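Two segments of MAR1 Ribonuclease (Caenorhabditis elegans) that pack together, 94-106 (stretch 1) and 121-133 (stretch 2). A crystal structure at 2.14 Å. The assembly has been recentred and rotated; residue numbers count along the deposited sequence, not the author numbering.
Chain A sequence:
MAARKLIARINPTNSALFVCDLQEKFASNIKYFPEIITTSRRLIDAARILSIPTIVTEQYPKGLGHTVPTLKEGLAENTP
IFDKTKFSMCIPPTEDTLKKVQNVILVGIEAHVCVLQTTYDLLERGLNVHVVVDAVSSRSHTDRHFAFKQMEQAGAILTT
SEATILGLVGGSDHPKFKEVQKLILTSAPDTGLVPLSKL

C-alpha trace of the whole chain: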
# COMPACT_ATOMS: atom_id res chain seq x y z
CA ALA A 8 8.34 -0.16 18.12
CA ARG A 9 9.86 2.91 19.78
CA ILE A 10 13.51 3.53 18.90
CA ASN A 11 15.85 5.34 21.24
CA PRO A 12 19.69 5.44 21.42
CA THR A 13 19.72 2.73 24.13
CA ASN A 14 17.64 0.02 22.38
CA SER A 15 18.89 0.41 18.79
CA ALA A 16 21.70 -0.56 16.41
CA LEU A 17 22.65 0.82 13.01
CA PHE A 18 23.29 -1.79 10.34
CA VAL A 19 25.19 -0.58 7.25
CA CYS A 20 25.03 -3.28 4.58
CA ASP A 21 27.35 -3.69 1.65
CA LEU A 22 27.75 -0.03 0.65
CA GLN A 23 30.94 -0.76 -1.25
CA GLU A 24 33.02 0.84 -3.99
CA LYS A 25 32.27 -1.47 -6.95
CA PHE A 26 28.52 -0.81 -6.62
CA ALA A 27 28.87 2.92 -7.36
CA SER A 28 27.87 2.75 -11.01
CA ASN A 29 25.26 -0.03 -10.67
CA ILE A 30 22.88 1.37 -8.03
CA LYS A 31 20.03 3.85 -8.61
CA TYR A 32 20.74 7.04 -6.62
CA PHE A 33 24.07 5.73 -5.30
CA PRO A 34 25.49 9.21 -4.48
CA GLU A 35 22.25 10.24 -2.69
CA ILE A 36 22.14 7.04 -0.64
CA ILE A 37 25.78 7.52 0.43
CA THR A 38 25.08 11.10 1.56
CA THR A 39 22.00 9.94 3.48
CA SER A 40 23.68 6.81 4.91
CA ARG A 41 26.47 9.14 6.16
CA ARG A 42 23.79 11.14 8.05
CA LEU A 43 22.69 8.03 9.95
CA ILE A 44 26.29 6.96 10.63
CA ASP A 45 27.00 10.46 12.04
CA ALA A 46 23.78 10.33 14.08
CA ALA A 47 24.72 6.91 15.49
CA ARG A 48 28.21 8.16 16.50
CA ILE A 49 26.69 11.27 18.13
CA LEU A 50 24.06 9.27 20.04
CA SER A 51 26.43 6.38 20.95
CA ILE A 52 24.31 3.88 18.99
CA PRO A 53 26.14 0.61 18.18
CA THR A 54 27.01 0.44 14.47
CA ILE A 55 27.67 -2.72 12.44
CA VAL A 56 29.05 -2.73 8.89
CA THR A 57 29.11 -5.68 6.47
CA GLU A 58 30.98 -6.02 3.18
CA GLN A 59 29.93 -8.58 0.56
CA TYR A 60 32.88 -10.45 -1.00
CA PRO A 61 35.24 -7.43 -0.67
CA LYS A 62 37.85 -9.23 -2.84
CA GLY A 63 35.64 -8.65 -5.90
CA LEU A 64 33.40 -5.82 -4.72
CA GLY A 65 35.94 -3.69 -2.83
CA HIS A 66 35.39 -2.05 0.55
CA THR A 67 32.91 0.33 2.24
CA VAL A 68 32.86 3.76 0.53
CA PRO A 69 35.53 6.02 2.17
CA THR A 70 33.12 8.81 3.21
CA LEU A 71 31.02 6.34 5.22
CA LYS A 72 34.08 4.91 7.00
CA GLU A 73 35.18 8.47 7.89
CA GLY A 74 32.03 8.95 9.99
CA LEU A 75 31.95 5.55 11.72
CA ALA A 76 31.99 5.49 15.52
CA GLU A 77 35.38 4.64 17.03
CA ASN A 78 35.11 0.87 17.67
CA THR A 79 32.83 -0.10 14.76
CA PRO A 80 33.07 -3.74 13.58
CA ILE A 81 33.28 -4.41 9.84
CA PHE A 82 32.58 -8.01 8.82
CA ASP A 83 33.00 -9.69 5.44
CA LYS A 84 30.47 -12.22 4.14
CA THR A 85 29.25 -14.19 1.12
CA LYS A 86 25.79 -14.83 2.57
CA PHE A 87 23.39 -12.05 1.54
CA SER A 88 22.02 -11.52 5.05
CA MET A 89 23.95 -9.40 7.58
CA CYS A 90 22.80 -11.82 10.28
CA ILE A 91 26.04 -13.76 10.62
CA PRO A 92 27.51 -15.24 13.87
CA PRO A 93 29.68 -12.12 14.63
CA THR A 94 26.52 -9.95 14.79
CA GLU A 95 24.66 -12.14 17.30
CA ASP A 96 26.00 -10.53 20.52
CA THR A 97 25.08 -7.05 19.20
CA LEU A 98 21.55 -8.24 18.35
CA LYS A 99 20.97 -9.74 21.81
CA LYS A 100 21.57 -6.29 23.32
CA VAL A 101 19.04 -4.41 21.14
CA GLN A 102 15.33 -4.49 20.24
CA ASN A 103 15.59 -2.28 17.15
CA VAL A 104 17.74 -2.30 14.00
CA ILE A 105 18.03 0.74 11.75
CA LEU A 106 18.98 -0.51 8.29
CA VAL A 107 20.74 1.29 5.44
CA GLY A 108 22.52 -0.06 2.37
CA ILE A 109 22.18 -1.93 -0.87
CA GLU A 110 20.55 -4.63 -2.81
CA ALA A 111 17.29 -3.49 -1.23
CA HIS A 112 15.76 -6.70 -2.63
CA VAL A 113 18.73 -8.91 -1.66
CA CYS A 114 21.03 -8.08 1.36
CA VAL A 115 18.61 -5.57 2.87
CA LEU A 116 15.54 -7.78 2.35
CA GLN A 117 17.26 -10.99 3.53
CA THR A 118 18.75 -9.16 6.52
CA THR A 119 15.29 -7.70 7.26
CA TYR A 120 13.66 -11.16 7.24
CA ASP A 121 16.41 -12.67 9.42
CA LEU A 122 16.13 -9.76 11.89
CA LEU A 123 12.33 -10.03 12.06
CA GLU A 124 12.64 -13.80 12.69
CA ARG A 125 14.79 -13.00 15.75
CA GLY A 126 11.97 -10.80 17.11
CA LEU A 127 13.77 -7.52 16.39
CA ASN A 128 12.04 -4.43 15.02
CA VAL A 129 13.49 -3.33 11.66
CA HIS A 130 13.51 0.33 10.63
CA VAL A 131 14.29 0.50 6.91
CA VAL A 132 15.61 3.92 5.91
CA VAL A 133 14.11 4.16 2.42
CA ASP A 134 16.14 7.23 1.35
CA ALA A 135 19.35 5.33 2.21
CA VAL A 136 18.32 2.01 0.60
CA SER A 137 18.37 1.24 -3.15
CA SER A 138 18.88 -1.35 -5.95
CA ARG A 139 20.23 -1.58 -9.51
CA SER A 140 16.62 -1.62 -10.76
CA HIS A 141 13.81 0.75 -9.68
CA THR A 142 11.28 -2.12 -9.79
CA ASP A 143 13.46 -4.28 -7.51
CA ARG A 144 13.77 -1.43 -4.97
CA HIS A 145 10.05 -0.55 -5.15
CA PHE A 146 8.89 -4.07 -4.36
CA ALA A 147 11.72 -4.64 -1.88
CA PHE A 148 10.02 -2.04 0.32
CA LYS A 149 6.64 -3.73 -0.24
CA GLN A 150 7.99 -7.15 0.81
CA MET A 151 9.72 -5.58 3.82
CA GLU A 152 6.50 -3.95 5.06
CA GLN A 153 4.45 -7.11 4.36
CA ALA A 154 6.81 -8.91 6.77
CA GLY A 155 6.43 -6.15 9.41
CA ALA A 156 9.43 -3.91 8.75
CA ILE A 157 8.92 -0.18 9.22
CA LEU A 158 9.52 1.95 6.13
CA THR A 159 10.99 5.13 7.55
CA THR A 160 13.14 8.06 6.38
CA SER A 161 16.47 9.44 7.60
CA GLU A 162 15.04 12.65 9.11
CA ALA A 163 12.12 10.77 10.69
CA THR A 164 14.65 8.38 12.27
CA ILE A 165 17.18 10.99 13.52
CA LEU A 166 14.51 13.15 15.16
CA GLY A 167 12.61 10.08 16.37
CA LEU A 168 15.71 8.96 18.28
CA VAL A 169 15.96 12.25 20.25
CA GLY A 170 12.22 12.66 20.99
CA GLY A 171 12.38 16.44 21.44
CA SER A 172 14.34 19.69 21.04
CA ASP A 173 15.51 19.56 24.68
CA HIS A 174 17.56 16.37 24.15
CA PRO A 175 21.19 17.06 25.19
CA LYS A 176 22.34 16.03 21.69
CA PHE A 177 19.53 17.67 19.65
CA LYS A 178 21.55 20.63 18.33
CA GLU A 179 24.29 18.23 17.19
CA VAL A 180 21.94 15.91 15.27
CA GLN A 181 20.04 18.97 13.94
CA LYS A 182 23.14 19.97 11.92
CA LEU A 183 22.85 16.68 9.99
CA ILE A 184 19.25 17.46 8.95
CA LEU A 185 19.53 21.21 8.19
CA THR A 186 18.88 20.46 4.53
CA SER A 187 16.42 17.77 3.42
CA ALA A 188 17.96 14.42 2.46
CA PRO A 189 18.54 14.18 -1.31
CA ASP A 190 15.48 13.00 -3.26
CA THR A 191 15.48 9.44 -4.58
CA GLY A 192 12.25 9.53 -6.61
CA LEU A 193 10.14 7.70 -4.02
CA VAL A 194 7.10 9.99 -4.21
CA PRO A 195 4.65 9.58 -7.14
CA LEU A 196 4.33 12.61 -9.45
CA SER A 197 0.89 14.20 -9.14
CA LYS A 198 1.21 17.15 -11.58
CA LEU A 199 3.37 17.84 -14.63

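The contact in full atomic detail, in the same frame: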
# COMPACT_ATOMS: atom_id res chain seq x y z
N THR A 94 27.50 -11.00 14.48
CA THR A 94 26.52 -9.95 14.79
C THR A 94 25.54 -10.35 15.90
O THR A 94 24.73 -9.53 16.34
CB THR A 94 25.71 -9.50 13.54
OG1 THR A 94 24.93 -10.60 13.04
CG2 THR A 94 26.63 -8.99 12.44
N GLU A 95 25.62 -11.60 16.34
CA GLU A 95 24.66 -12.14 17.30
C GLU A 95 24.67 -11.43 18.66
O GLU A 95 23.61 -11.05 19.16
CB GLU A 95 24.84 -13.67 17.45
CG GLU A 95 24.44 -14.44 16.18
CD GLU A 95 24.71 -15.94 16.25
OE1 GLU A 95 25.25 -16.42 17.27
OE2 GLU A 95 24.38 -16.64 15.26
N ASP A 96 25.86 -11.21 19.22
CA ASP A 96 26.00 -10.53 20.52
C ASP A 96 25.45 -9.09 20.51
O ASP A 96 24.87 -8.65 21.50
CB ASP A 96 27.46 -10.54 20.99
CG ASP A 96 27.86 -11.86 21.63
OD1 ASP A 96 26.98 -12.72 21.87
OD2 ASP A 96 29.06 -12.03 21.91
N THR A 97 25.66 -8.38 19.40
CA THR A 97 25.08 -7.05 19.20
C THR A 97 23.55 -7.11 19.22
O THR A 97 22.90 -6.29 19.88
CB THR A 97 25.56 -6.41 17.86
OG1 THR A 97 26.99 -6.33 17.85
CG2 THR A 97 24.97 -5.01 17.66
N LEU A 98 23.00 -8.09 18.50
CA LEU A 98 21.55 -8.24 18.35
C LEU A 98 20.83 -8.65 19.63
O LEU A 98 19.65 -8.34 19.80
CB LEU A 98 21.23 -9.22 17.21
CG LEU A 98 21.57 -8.78 15.78
CD1 LEU A 98 21.23 -9.88 14.78
CD2 LEU A 98 20.84 -7.48 15.42
N LYS A 99 21.53 -9.35 20.52
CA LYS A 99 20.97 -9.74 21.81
C LYS A 99 20.87 -8.57 22.78
O LYS A 99 20.16 -8.64 23.79
CB LYS A 99 21.76 -10.91 22.42
CG LYS A 99 21.34 -12.27 21.87
CD LYS A 99 22.20 -13.42 22.40
CE LYS A 99 23.37 -13.73 21.47
NZ LYS A 99 24.04 -15.02 21.82
N LYS A 100 21.58 -7.48 22.48
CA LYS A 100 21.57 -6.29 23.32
C LYS A 100 20.54 -5.24 22.89
O LYS A 100 20.25 -4.31 23.64
CB LYS A 100 22.96 -5.65 23.35
CG LYS A 100 23.94 -6.27 24.33
CD LYS A 100 25.21 -5.44 24.45
CE LYS A 100 24.92 -4.03 24.99
NZ LYS A 100 26.12 -3.15 24.98
N VAL A 101 19.99 -5.40 21.68
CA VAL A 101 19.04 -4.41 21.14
C VAL A 101 17.67 -4.99 20.80
O VAL A 101 17.51 -6.21 20.68
CB VAL A 101 19.63 -3.65 19.90
CG1 VAL A 101 20.85 -2.84 20.30
CG2 VAL A 101 19.96 -4.62 18.76
N GLN A 102 16.68 -4.11 20.65
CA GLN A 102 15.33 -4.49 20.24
C GLN A 102 15.00 -3.93 18.86
O GLN A 102 14.05 -4.38 18.21
CB GLN A 102 14.30 -4.01 21.28
CG GLN A 102 14.44 -4.69 22.65
CD GLN A 102 13.69 -3.98 23.77
OE1 GLN A 102 13.63 -2.74 23.82
NE2 GLN A 102 13.15 -4.76 24.70
N ASN A 103 15.80 -2.97 18.42
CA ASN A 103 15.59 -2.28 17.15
C ASN A 103 16.84 -2.22 16.27
O ASN A 103 17.95 -1.94 16.75
CB ASN A 103 15.09 -0.86 17.41
CG ASN A 103 13.80 -0.83 18.22
OD1 ASN A 103 12.72 -1.15 17.71
ND2 ASN A 103 13.91 -0.45 19.49
N VAL A 104 16.67 -2.49 14.97
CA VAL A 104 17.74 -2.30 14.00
C VAL A 104 17.33 -1.27 12.95
O VAL A 104 16.29 -1.40 12.31
CB VAL A 104 18.21 -3.62 13.33
CG1 VAL A 104 19.18 -3.35 12.19
CG2 VAL A 104 18.86 -4.55 14.35
N ILE A 105 18.17 -0.25 12.80
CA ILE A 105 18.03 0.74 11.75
C ILE A 105 18.90 0.25 10.60
O ILE A 105 20.09 -0.03 10.78
CB ILE A 105 18.46 2.14 12.24
CG1 ILE A 105 17.69 2.51 13.52
CG2 ILE A 105 18.27 3.18 11.14
CD1 ILE A 105 18.27 3.68 14.30
N LEU A 106 18.31 0.13 9.42
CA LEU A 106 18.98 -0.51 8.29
C LEU A 106 19.15 0.42 7.09
O LEU A 106 18.18 0.99 6.59
CB LEU A 106 18.24 -1.80 7.89
CG LEU A 106 18.80 -2.77 6.84
CD1 LEU A 106 20.27 -3.13 7.06
CD2 LEU A 106 17.95 -4.04 6.83
N ASP A 121 15.64 -12.04 8.35
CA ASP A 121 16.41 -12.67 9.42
C ASP A 121 16.26 -11.93 10.75
O ASP A 121 16.11 -12.56 11.80
CB ASP A 121 17.89 -12.76 9.04
CG ASP A 121 18.20 -13.96 8.16
OD1 ASP A 121 17.27 -14.71 7.78
OD2 ASP A 121 19.38 -14.15 7.83
N LEU A 122 16.30 -10.60 10.70
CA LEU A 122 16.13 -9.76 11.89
C LEU A 122 14.73 -9.92 12.49
O LEU A 122 14.59 -10.08 13.70
CB LEU A 122 16.39 -8.29 11.56
CG LEU A 122 17.84 -7.85 11.31
CD1 LEU A 122 17.86 -6.43 10.79
CD2 LEU A 122 18.67 -7.98 12.57
N LEU A 123 13.71 -9.88 11.63
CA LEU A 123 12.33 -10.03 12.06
C LEU A 123 12.06 -11.41 12.68
O LEU A 123 11.29 -11.52 13.64
CB LEU A 123 11.36 -9.76 10.91
CG LEU A 123 11.25 -8.31 10.40
CD1 LEU A 123 10.46 -8.26 9.11
CD2 LEU A 123 10.64 -7.38 11.44
N GLU A 124 12.71 -12.44 12.14
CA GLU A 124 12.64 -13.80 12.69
C GLU A 124 13.17 -13.88 14.12
O GLU A 124 12.66 -14.65 14.94
CB GLU A 124 13.41 -14.78 11.80
CG GLU A 124 12.62 -15.28 10.60
CD GLU A 124 13.47 -16.01 9.58
OE1 GLU A 124 14.70 -16.17 9.79
OE2 GLU A 124 12.91 -16.43 8.55
N ARG A 125 14.19 -13.08 14.41
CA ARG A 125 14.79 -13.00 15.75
C ARG A 125 13.97 -12.14 16.73
O ARG A 125 14.36 -11.97 17.89
CB ARG A 125 16.22 -12.46 15.65
CG ARG A 125 17.25 -13.49 15.19
CD ARG A 125 18.52 -12.80 14.68
NE ARG A 125 19.62 -13.74 14.46
CZ ARG A 125 19.79 -14.47 13.36
NH1 ARG A 125 18.93 -14.39 12.35
NH2 ARG A 125 20.83 -15.28 13.27
N GLY A 126 12.84 -11.61 16.27
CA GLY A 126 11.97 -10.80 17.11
C GLY A 126 12.40 -9.35 17.26
O GLY A 126 11.92 -8.64 18.15
N LEU A 127 13.31 -8.91 16.39
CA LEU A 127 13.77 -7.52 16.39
C LEU A 127 12.85 -6.67 15.53
O LEU A 127 12.26 -7.16 14.57
CB LEU A 127 15.20 -7.44 15.85
CG LEU A 127 16.33 -7.94 16.77
CD1 LEU A 127 17.28 -8.84 16.01
CD2 LEU A 127 17.07 -6.77 17.39
N ASN A 128 12.71 -5.39 15.88
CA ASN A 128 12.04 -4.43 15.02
C ASN A 128 13.04 -3.88 14.01
O ASN A 128 14.17 -3.54 14.36
CB ASN A 128 11.42 -3.29 15.82
CG ASN A 128 10.52 -3.78 16.96
OD1 ASN A 128 10.63 -3.32 18.10
ND2 ASN A 128 9.62 -4.71 16.65
N VAL A 129 12.63 -3.81 12.74
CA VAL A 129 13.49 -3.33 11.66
C VAL A 129 12.97 -2.01 11.10
O VAL A 129 11.84 -1.94 10.61
CB VAL A 129 13.64 -4.36 10.51
CG1 VAL A 129 14.61 -3.87 9.45
CG2 VAL A 129 14.09 -5.71 11.05
N HIS A 130 13.81 -0.98 11.19
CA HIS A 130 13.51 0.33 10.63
C HIS A 130 14.33 0.54 9.36
O HIS A 130 15.54 0.81 9.42
CB HIS A 130 13.77 1.42 11.67
CG HIS A 130 12.94 1.27 12.91
ND1 HIS A 130 13.04 0.18 13.75
CD2 HIS A 130 11.98 2.07 13.44
CE1 HIS A 130 12.17 0.31 14.74
NE2 HIS A 130 11.53 1.45 14.58
N VAL A 131 13.66 0.38 8.22
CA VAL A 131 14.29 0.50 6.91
C VAL A 131 14.27 1.95 6.47
O VAL A 131 13.21 2.54 6.27
CB VAL A 131 13.57 -0.40 5.85
CG1 VAL A 131 14.24 -0.27 4.49
CG2 VAL A 131 13.56 -1.87 6.29
N VAL A 132 15.47 2.53 6.32
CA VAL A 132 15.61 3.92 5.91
C VAL A 132 15.56 3.98 4.39
O VAL A 132 16.58 3.77 3.71
CB VAL A 132 16.93 4.53 6.43
CG1 VAL A 132 16.94 6.04 6.21
CG2 VAL A 132 17.12 4.21 7.90
N VAL A 133 14.38 4.28 3.85
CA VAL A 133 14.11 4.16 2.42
C VAL A 133 14.94 5.12 1.54
O VAL A 133 15.25 4.80 0.39
CB VAL A 133 12.59 4.30 2.09
CG1 VAL A 133 11.79 3.18 2.75
CG2 VAL A 133 12.05 5.67 2.50

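Each stretch runs from a helical segment through a short connection into a β-strand, and the two strands, 103-106 and 128-132, lie side by side in parallel, their axes 19° apart and 4.7 Å at closest approach. The register pairs N103 with N128, V104 with V129, I105 with H130 and L106 with V131. Five nearly linear backbone hydrogen bonds join them in the zigzag typical of parallel sheets, where a residue on one strand reaches two residues on the other. The ladder opens with N128 N to Q102 O (2.9 Å). V104 then donates from its N to N128 O (2.8 Å) and accepts from H130 N through its O (2.8 Å); L106 likewise donates from its N to H130 O (2.9 Å) and accepts from V132 N through its O (3.1 Å). Cα-H···O contacts supplement these bonds, as between I105 CA and H130 O at 3.4 Å.

The second stretch reaches its strand by way of G126, which ends the helix in a Schellman motif. Its phi of 81° is a conformation that glycine adopts readily, and L127 N closes the turn by bonding to L122 O at 3.2 Å.

Along the strands, side chains alternate between the two faces of the sheet. V104, L106, V129 and V131 share one face. Branched valine suits an extended backbone, and here V129 CG1 lies 4.2 Å from L106 CD2. V104 also meets the helix of the second stretch, its CG1 packing 3.6 Å from L122 CD1. L98 joins this apolar cluster from the first helix: its CD2 lies 3.6 Å from L122 CD2 and 3.9 Å from L127 CD1. Leucine's flexible, branched end lets L127 turn inward although its CA-to-CB bond points sideways, so that its CD2 also comes within 3.9 Å of V101 CG2. These hydrocarbon surfaces attract through close packing and the exclusion of water.

The other face, bearing N103, I105, N128 and H130, is more mixed. N103 OD1 approaches the edge of the H130 imidazole, 3.4 Å from CE1, a polarised carbon well suited to face an oxygen. H130 ND1, however, is buried without a polar partner. Farther along, I105 CG2 packs 3.6 Å from V132 CG2.

At the margin, R125 lays its aliphatic portion against L98, with CD 4.0 Å from L98 CD1, while its charged end extends toward E95. The 4.3 Å between R125 NH2 and E95 OE2 is too long for a salt bridge, but the opposite charges still favour one another.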